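Local coordinates for protein homoserine O-acetyltransferase (Bacillus anthracis str. 'Ames Ancestor', PDB 3I1I) that probably transfers an acetyl group from acetyl-CoA to the hydroxyl of L-homoserine, an early step of methionine biosynthesis, at residues P26-N38 with T83-C95. Sequence-based numbering, arbitrary orientation.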
ATOM      1  N   PRO A  26      25.725 -20.966   7.548  1.00 26.81           N
ATOM      2  CA  PRO A  26      26.617 -20.023   8.234  1.00 26.25           C
ATOM      3  C   PRO A  26      26.016 -18.604   8.309  1.00 26.11           C
ATOM      4  O   PRO A  26      25.402 -18.123   7.348  1.00 24.44           O
ATOM      5  CB  PRO A  26      27.897 -20.004   7.351  1.00 25.87           C
ATOM      6  CG  PRO A  26      27.808 -21.194   6.463  1.00 26.27           C
ATOM      7  CD  PRO A  26      26.350 -21.567   6.349  1.00 27.15           C
ATOM      8  N   VAL A  27      26.257 -17.936   9.429  1.00 26.00           N
ATOM      9  CA  VAL A  27      25.795 -16.570   9.636  1.00 26.24           C
ATOM     10  C   VAL A  27      26.903 -15.719  10.259  1.00 26.98           C
ATOM     11  O   VAL A  27      27.787 -16.243  10.931  1.00 27.45           O
ATOM     12  CB  VAL A  27      24.568 -16.550  10.591  1.00 26.09           C
ATOM     13  CG1 VAL A  27      23.390 -17.379  10.007  1.00 25.01           C
ATOM     14  CG2 VAL A  27      24.958 -17.076  11.911  1.00 23.61           C
ATOM     15  N   GLN A  28      26.832 -14.414  10.035  1.00 27.04           N
ATOM     16  CA  GLN A  28      27.680 -13.433  10.708  1.00 27.18           C
ATOM     17  C   GLN A  28      26.781 -12.309  11.212  1.00 27.05           C
ATOM     18  O   GLN A  28      25.668 -12.139  10.745  1.00 26.51           O
ATOM     19  CB  GLN A  28      28.708 -12.849   9.756  1.00 27.33           C
ATOM     20  CG  GLN A  28      28.068 -12.310   8.466  1.00 30.16           C
ATOM     21  CD  GLN A  28      29.037 -11.622   7.513  1.00 31.22           C
ATOM     22  OE1 GLN A  28      30.247 -11.780   7.619  1.00 32.17           O
ATOM     23  NE2 GLN A  28      28.486 -10.819   6.589  1.00 29.98           N
HETATM   24  N   MSE A  29      27.314 -11.517  12.131  1.00 26.86           N
HETATM   25  CA  MSE A  29      26.564 -10.516  12.826  1.00 26.12           C
HETATM   26  C   MSE A  29      27.501  -9.420  13.307  1.00 25.00           C
HETATM   27  O   MSE A  29      28.374  -9.661  14.124  1.00 24.32           O
HETATM   28  CB  MSE A  29      25.865 -11.162  14.013  1.00 26.55           C
HETATM   29  CG  MSE A  29      24.833 -10.268  14.694  1.00 28.54           C
HETATM   30 SE   MSE A  29      24.128 -11.147  16.292  0.65 32.23          SE
HETATM   31  CE  MSE A  29      22.280 -10.967  15.970  1.00 37.69           C
ATOM     32  N   GLY A  30      27.308  -8.202  12.833  1.00 23.88           N
ATOM     33  CA  GLY A  30      28.123  -7.106  13.331  1.00 23.91           C
ATOM     34  C   GLY A  30      27.686  -6.723  14.717  1.00 23.12           C
ATOM     35  O   GLY A  30      26.571  -6.977  15.083  1.00 23.71           O
ATOM     36  N   TYR A  31      28.557  -6.121  15.504  1.00 22.95           N
ATOM     37  CA  TYR A  31      28.114  -5.557  16.775  1.00 22.85           C
ATOM     38  C   TYR A  31      29.081  -4.498  17.233  1.00 22.92           C
ATOM     39  O   TYR A  31      30.134  -4.304  16.621  1.00 23.49           O
ATOM     40  CB  TYR A  31      27.972  -6.621  17.861  1.00 23.19           C
ATOM     41  CG  TYR A  31      29.260  -7.254  18.340  1.00 23.81           C
ATOM     42  CD1 TYR A  31      29.865  -6.830  19.500  1.00 23.95           C
ATOM     43  CD2 TYR A  31      29.843  -8.323  17.656  1.00 25.22           C
ATOM     44  CE1 TYR A  31      31.048  -7.409  19.950  1.00 25.11           C
ATOM     45  CE2 TYR A  31      31.031  -8.936  18.124  1.00 25.84           C
ATOM     46  CZ  TYR A  31      31.626  -8.470  19.263  1.00 25.92           C
ATOM     47  OH  TYR A  31      32.794  -9.036  19.746  1.00 27.39           O
ATOM     48  N   GLU A  32      28.716  -3.808  18.303  1.00 21.65           N
ATOM     49  CA  GLU A  32      29.573  -2.792  18.837  1.00 21.73           C
ATOM     50  C   GLU A  32      29.205  -2.624  20.288  1.00 21.95           C
ATOM     51  O   GLU A  32      28.106  -2.991  20.663  1.00 22.42           O
ATOM     52  CB  GLU A  32      29.446  -1.496  18.021  1.00 21.05           C
ATOM     53  CG  GLU A  32      28.153  -0.725  18.219  1.00 20.17           C
ATOM     54  CD  GLU A  32      27.953   0.322  17.158  1.00 20.21           C
ATOM     55  OE1 GLU A  32      27.878  -0.088  15.981  1.00 17.30           O
ATOM     56  OE2 GLU A  32      27.847   1.547  17.502  1.00 19.17           O
ATOM     57  N   THR A  33      30.126  -2.107  21.102  1.00 22.42           N
ATOM     58  CA  THR A  33      29.946  -2.017  22.557  1.00 22.31           C
ATOM     59  C   THR A  33      30.394  -0.645  23.045  1.00 23.03           C
ATOM     60  O   THR A  33      31.182   0.031  22.403  1.00 23.34           O
ATOM     61  CB  THR A  33      30.758  -3.120  23.333  1.00 22.94           C
ATOM     62  OG1 THR A  33      32.160  -2.773  23.370  1.00 23.55           O
ATOM     63  CG2 THR A  33      30.584  -4.524  22.697  1.00 19.44           C
ATOM     64  N   TYR A  34      29.879  -0.242  24.194  1.00 23.61           N
ATOM     65  CA  TYR A  34      30.206   1.018  24.805  1.00 23.95           C
ATOM     66  C   TYR A  34      30.382   0.777  26.306  1.00 24.57           C
ATOM     67  O   TYR A  34      29.752  -0.104  26.880  1.00 24.31           O
ATOM     68  CB  TYR A  34      29.109   2.065  24.586  1.00 23.65           C
ATOM     69  CG  TYR A  34      28.350   1.968  23.281  1.00 25.15           C
ATOM     70  CD1 TYR A  34      28.898   2.433  22.085  1.00 24.56           C
ATOM     71  CD2 TYR A  34      27.056   1.450  23.235  1.00 23.91           C
ATOM     72  CE1 TYR A  34      28.185   2.349  20.868  1.00 22.36           C
ATOM     73  CE2 TYR A  34      26.348   1.374  22.029  1.00 23.23           C
ATOM     74  CZ  TYR A  34      26.914   1.819  20.854  1.00 23.23           C
ATOM     75  OH  TYR A  34      26.199   1.753  19.664  1.00 22.54           O
ATOM     76  N   GLY A  35      31.237   1.573  26.948  1.00 24.85           N
ATOM     77  CA  GLY A  35      31.540   1.356  28.369  1.00 24.62           C
ATOM     78  C   GLY A  35      32.448   0.155  28.622  1.00 24.72           C
ATOM     79  O   GLY A  35      33.050  -0.394  27.701  1.00 24.24           O
ATOM     80  N   THR A  36      32.504  -0.258  29.884  1.00 24.95           N
ATOM     81  CA  THR A  36      33.459  -1.235  30.354  1.00 25.28           C
ATOM     82  C   THR A  36      32.779  -2.361  31.115  1.00 25.46           C
ATOM     83  O   THR A  36      32.005  -2.130  32.053  1.00 25.29           O
ATOM     84  CB  THR A  36      34.483  -0.544  31.302  1.00 25.86           C
ATOM     85  OG1 THR A  36      35.017   0.596  30.642  1.00 27.24           O
ATOM     86  CG2 THR A  36      35.648  -1.459  31.699  1.00 23.49           C
ATOM     87  N   LEU A  37      33.104  -3.586  30.739  1.00 25.64           N
ATOM     88  CA  LEU A  37      32.587  -4.750  31.423  1.00 26.26           C
ATOM     89  C   LEU A  37      33.210  -4.829  32.821  1.00 27.29           C
ATOM     90  O   LEU A  37      34.396  -4.702  32.963  1.00 27.45           O
ATOM     91  CB  LEU A  37      32.953  -5.964  30.593  1.00 26.24           C
ATOM     92  CG  LEU A  37      32.327  -7.326  30.894  1.00 26.09           C
ATOM     93  CD1 LEU A  37      30.784  -7.264  30.767  1.00 20.20           C
ATOM     94  CD2 LEU A  37      32.979  -8.356  29.956  1.00 19.78           C
ATOM     95  N   ASN A  38      32.416  -4.995  33.866  1.00 28.70           N
ATOM     96  CA  ASN A  38      32.968  -5.070  35.226  1.00 29.17           C
ATOM     97  C   ASN A  38      33.491  -6.503  35.532  1.00 30.42           C
ATOM     98  O   ASN A  38      33.282  -7.427  34.735  1.00 30.90           O
ATOM     99  CB  ASN A  38      31.952  -4.535  36.247  1.00 28.31           C
ATOM    100  CG  ASN A  38      30.807  -5.473  36.486  1.00 28.52           C
ATOM    101  OD1 ASN A  38      30.789  -6.602  35.993  1.00 29.47           O
ATOM    102  ND2 ASN A  38      29.832  -5.016  37.258  1.00 27.25           N
ATOM    103  N   THR A  83      26.959   4.796  30.400  1.00 27.38           N
ATOM    104  CA  THR A  83      28.150   4.029  30.029  1.00 28.19           C
ATOM    105  C   THR A  83      29.365   4.185  30.993  1.00 29.10           C
ATOM    106  O   THR A  83      30.340   3.443  30.858  1.00 29.15           O
ATOM    107  CB  THR A  83      28.614   4.389  28.615  1.00 28.01           C
ATOM    108  OG1 THR A  83      28.840   5.809  28.534  1.00 29.48           O
ATOM    109  CG2 THR A  83      27.575   3.976  27.606  1.00 26.13           C
ATOM    110  N   ASN A  84      29.313   5.094  31.974  1.00 29.61           N
ATOM    111  CA  ASN A  84      30.296   5.040  33.076  1.00 30.34           C
ATOM    112  C   ASN A  84      29.971   3.907  34.032  1.00 30.69           C
ATOM    113  O   ASN A  84      30.748   3.599  34.914  1.00 31.58           O
ATOM    114  CB  ASN A  84      30.334   6.322  33.909  1.00 30.16           C
ATOM    115  CG  ASN A  84      30.756   7.498  33.131  1.00 31.10           C
ATOM    116  OD1 ASN A  84      31.651   7.405  32.288  1.00 34.47           O
ATOM    117  ND2 ASN A  84      30.122   8.642  33.398  1.00 30.16           N
ATOM    118  N   GLN A  85      28.807   3.304  33.884  1.00 31.51           N
ATOM    119  CA  GLN A  85      28.362   2.262  34.805  1.00 31.26           C
ATOM    120  C   GLN A  85      28.048   0.945  34.134  1.00 29.74           C
ATOM    121  O   GLN A  85      28.272  -0.111  34.712  1.00 30.74           O
ATOM    122  CB  GLN A  85      27.117   2.764  35.452  1.00 32.46           C
ATOM    123  CG  GLN A  85      26.813   2.095  36.723  1.00 37.26           C
ATOM    124  CD  GLN A  85      25.627   2.735  37.390  1.00 42.11           C
ATOM    125  OE1 GLN A  85      25.447   3.972  37.333  1.00 42.96           O
ATOM    126  NE2 GLN A  85      24.799   1.902  38.035  1.00 45.09           N
ATOM    127  N   TYR A  86      27.542   0.992  32.908  1.00 27.86           N
ATOM    128  CA  TYR A  86      27.112  -0.218  32.218  1.00 26.39           C
ATOM    129  C   TYR A  86      27.977  -0.520  30.986  1.00 26.06           C
ATOM    130  O   TYR A  86      28.535   0.379  30.337  1.00 24.98           O
ATOM    131  CB  TYR A  86      25.640  -0.090  31.807  1.00 25.74           C
ATOM    132  CG  TYR A  86      24.709  -0.025  32.986  1.00 24.76           C
ATOM    133  CD1 TYR A  86      24.578  -1.104  33.808  1.00 24.54           C
ATOM    134  CD2 TYR A  86      23.967   1.121  33.279  1.00 25.38           C
ATOM    135  CE1 TYR A  86      23.765  -1.082  34.898  1.00 26.90           C
ATOM    136  CE2 TYR A  86      23.126   1.157  34.390  1.00 26.72           C
ATOM    137  CZ  TYR A  86      23.031   0.040  35.192  1.00 28.65           C
ATOM    138  OH  TYR A  86      22.224  -0.016  36.309  1.00 32.68           O
ATOM    139  N   PHE A  87      28.073  -1.805  30.671  1.00 24.98           N
ATOM    140  CA  PHE A  87      28.694  -2.240  29.440  1.00 24.15           C
ATOM    141  C   PHE A  87      27.535  -2.490  28.482  1.00 23.84           C
ATOM    142  O   PHE A  87      26.729  -3.395  28.709  1.00 24.33           O
ATOM    143  CB  PHE A  87      29.485  -3.518  29.704  1.00 23.88           C
ATOM    144  CG  PHE A  87      30.159  -4.065  28.500  1.00 23.40           C
ATOM    145  CD1 PHE A  87      31.143  -3.331  27.861  1.00 24.58           C
ATOM    146  CD2 PHE A  87      29.819  -5.290  28.009  1.00 22.44           C
ATOM    147  CE1 PHE A  87      31.777  -3.815  26.752  1.00 24.50           C
ATOM    148  CE2 PHE A  87      30.455  -5.802  26.886  1.00 23.96           C
ATOM    149  CZ  PHE A  87      31.440  -5.059  26.256  1.00 24.93           C
ATOM    150  N   VAL A  88      27.442  -1.708  27.415  1.00 23.29           N
ATOM    151  CA  VAL A  88      26.282  -1.758  26.529  1.00 22.73           C
ATOM    152  C   VAL A  88      26.645  -2.403  25.204  1.00 22.93           C
ATOM    153  O   VAL A  88      27.664  -2.051  24.624  1.00 22.94           O
ATOM    154  CB  VAL A  88      25.735  -0.336  26.280  1.00 23.29           C
ATOM    155  CG1 VAL A  88      24.551  -0.352  25.275  1.00 21.02           C
ATOM    156  CG2 VAL A  88      25.358   0.332  27.602  1.00 21.07           C
ATOM    157  N   ILE A  89      25.829  -3.363  24.739  1.00 22.55           N
ATOM    158  CA  ILE A  89      26.069  -4.051  23.467  1.00 22.68           C
ATOM    159  C   ILE A  89      24.881  -3.855  22.523  1.00 23.04           C
ATOM    160  O   ILE A  89      23.730  -3.807  22.944  1.00 22.24           O
ATOM    161  CB  ILE A  89      26.211  -5.593  23.651  1.00 23.46           C
ATOM    162  CG1 ILE A  89      27.199  -5.920  24.769  1.00 23.77           C
ATOM    163  CG2 ILE A  89      26.594  -6.291  22.294  1.00 21.66           C
ATOM    164  CD1 ILE A  89      27.210  -7.420  25.196  1.00 23.82           C
ATOM    165  N   CYS A  90      25.166  -3.771  21.233  1.00 23.89           N
ATOM    166  CA  CYS A  90      24.130  -3.726  20.226  1.00 24.05           C
ATOM    167  C   CYS A  90      24.637  -4.423  18.998  1.00 23.63           C
ATOM    168  O   CYS A  90      25.786  -4.255  18.638  1.00 24.33           O
ATOM    169  CB  CYS A  90      23.827  -2.270  19.908  1.00 24.85           C
ATOM    170  SG  CYS A  90      22.377  -2.080  18.832  1.00 26.25           S
ATOM    171  N   THR A  91      23.765  -5.154  18.329  1.00 23.27           N
ATOM    172  CA  THR A  91      24.134  -6.022  17.221  1.00 23.17           C
ATOM    173  C   THR A  91      23.307  -5.717  15.963  1.00 23.42           C
ATOM    174  O   THR A  91      22.202  -5.196  16.059  1.00 23.62           O
ATOM    175  CB  THR A  91      23.890  -7.513  17.617  1.00 23.04           C
ATOM    176  OG1 THR A  91      22.490  -7.732  17.806  1.00 24.80           O
ATOM    177  CG2 THR A  91      24.633  -7.892  18.922  1.00 21.79           C
ATOM    178  N   ASP A  92      23.826  -6.067  14.790  1.00 23.09           N
ATOM    179  CA  ASP A  92      23.055  -5.975  13.564  1.00 23.33           C
ATOM    180  C   ASP A  92      22.091  -7.181  13.429  1.00 23.30           C
ATOM    181  O   ASP A  92      22.500  -8.313  13.572  1.00 23.50           O
ATOM    182  CB  ASP A  92      23.957  -6.012  12.322  1.00 23.71           C
ATOM    183  CG  ASP A  92      24.917  -4.837  12.211  1.00 23.58           C
ATOM    184  OD1 ASP A  92      24.554  -3.686  12.538  1.00 21.19           O
ATOM    185  OD2 ASP A  92      26.042  -5.099  11.720  1.00 24.48           O
ATOM    186  N   ASN A  93      20.838  -6.927  13.076  1.00 22.91           N
ATOM    187  CA  ASN A  93      19.864  -7.974  12.858  1.00 22.54           C
ATOM    188  C   ASN A  93      20.112  -8.725  11.549  1.00 22.59           C
ATOM    189  O   ASN A  93      20.652  -8.158  10.576  1.00 22.07           O
ATOM    190  CB  ASN A  93      18.468  -7.365  12.849  1.00 22.26           C
ATOM    191  CG  ASN A  93      18.097  -6.751  14.150  1.00 22.35           C
ATOM    192  OD1 ASN A  93      18.690  -7.052  15.186  1.00 24.09           O
ATOM    193  ND2 ASN A  93      17.083  -5.888  14.131  1.00 22.06           N
ATOM    194  N   LEU A  94      19.737 -10.001  11.521  1.00 22.55           N
ATOM    195  CA  LEU A  94      19.636 -10.740  10.238  1.00 23.70           C
ATOM    196  C   LEU A  94      18.825  -9.949   9.145  1.00 23.09           C
ATOM    197  O   LEU A  94      17.896  -9.192   9.472  1.00 22.16           O
ATOM    198  CB  LEU A  94      18.921 -12.084  10.456  1.00 24.45           C
ATOM    199  CG  LEU A  94      19.622 -13.316  11.039  1.00 26.41           C
ATOM    200  CD1 LEU A  94      18.538 -14.362  11.365  1.00 25.99           C
ATOM    201  CD2 LEU A  94      20.665 -13.862  10.032  1.00 25.16           C
ATOM    202  N   CYS A  95      19.189 -10.147   7.884  1.00 22.46           N
ATOM    203  CA  CYS A  95      18.587  -9.444   6.764  1.00 23.12           C
ATOM    204  C   CYS A  95      18.528  -7.917   6.942  1.00 24.03           C
ATOM    205  O   CYS A  95      17.560  -7.270   6.496  1.00 22.95           O
ATOM    206  CB  CYS A  95      17.185  -9.963   6.519  1.00 23.50           C
ATOM    207  SG  CYS A  95      17.151 -11.729   6.227  1.00 23.29           S
TER
HETATM  208  O   HOH W   1      30.869   0.909  32.003  1.00 32.11           O
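Glu32 and Cys90 exchange both backbone hydrogen bonds, Glu32 N to Cys90 O 3.0 Å and Cys90 N to Glu32 O 3.1 Å, and Tyr34 and Val88 do the same two residues along, which defines an antiparallel ladder in the α/β-hydrolase sheet. The axes of strands 26-34 and 87-91 lie 4.7 Å apart at 163°, and strand 87-91 is flanked on its other side by the parallel strand 44-48. A fifth bond, Asp92 N to Gly30 O, is straight at hydrogen (168°), though the donor sits above the carbonyl plane. At the end of the ladder, the Phe87 side chain packs against the segment that follows strand 26-34: Leu37 CB lies over one ring face, 4.1 Å from the centroid, a CH-pi contact, while Gly35 O meets the ring edge. With CG anti to the backbone N (chi1 179°), the Phe87 ring also reaches Thr33, whose CB is 3.6 Å from Phe87 CZ. Ser297 of the second subunit packs on both Leu37 and Phe87. On the sheet face bearing Glu32 and Tyr34, Val88 CG1 touches the Tyr34 ring edge. Glu32 OE1 bonds Tyr61 and OE2 bonds His56; Tyr34 OH donates to Glu32 OE2 from above the carboxylate plane, at 2.7 Å.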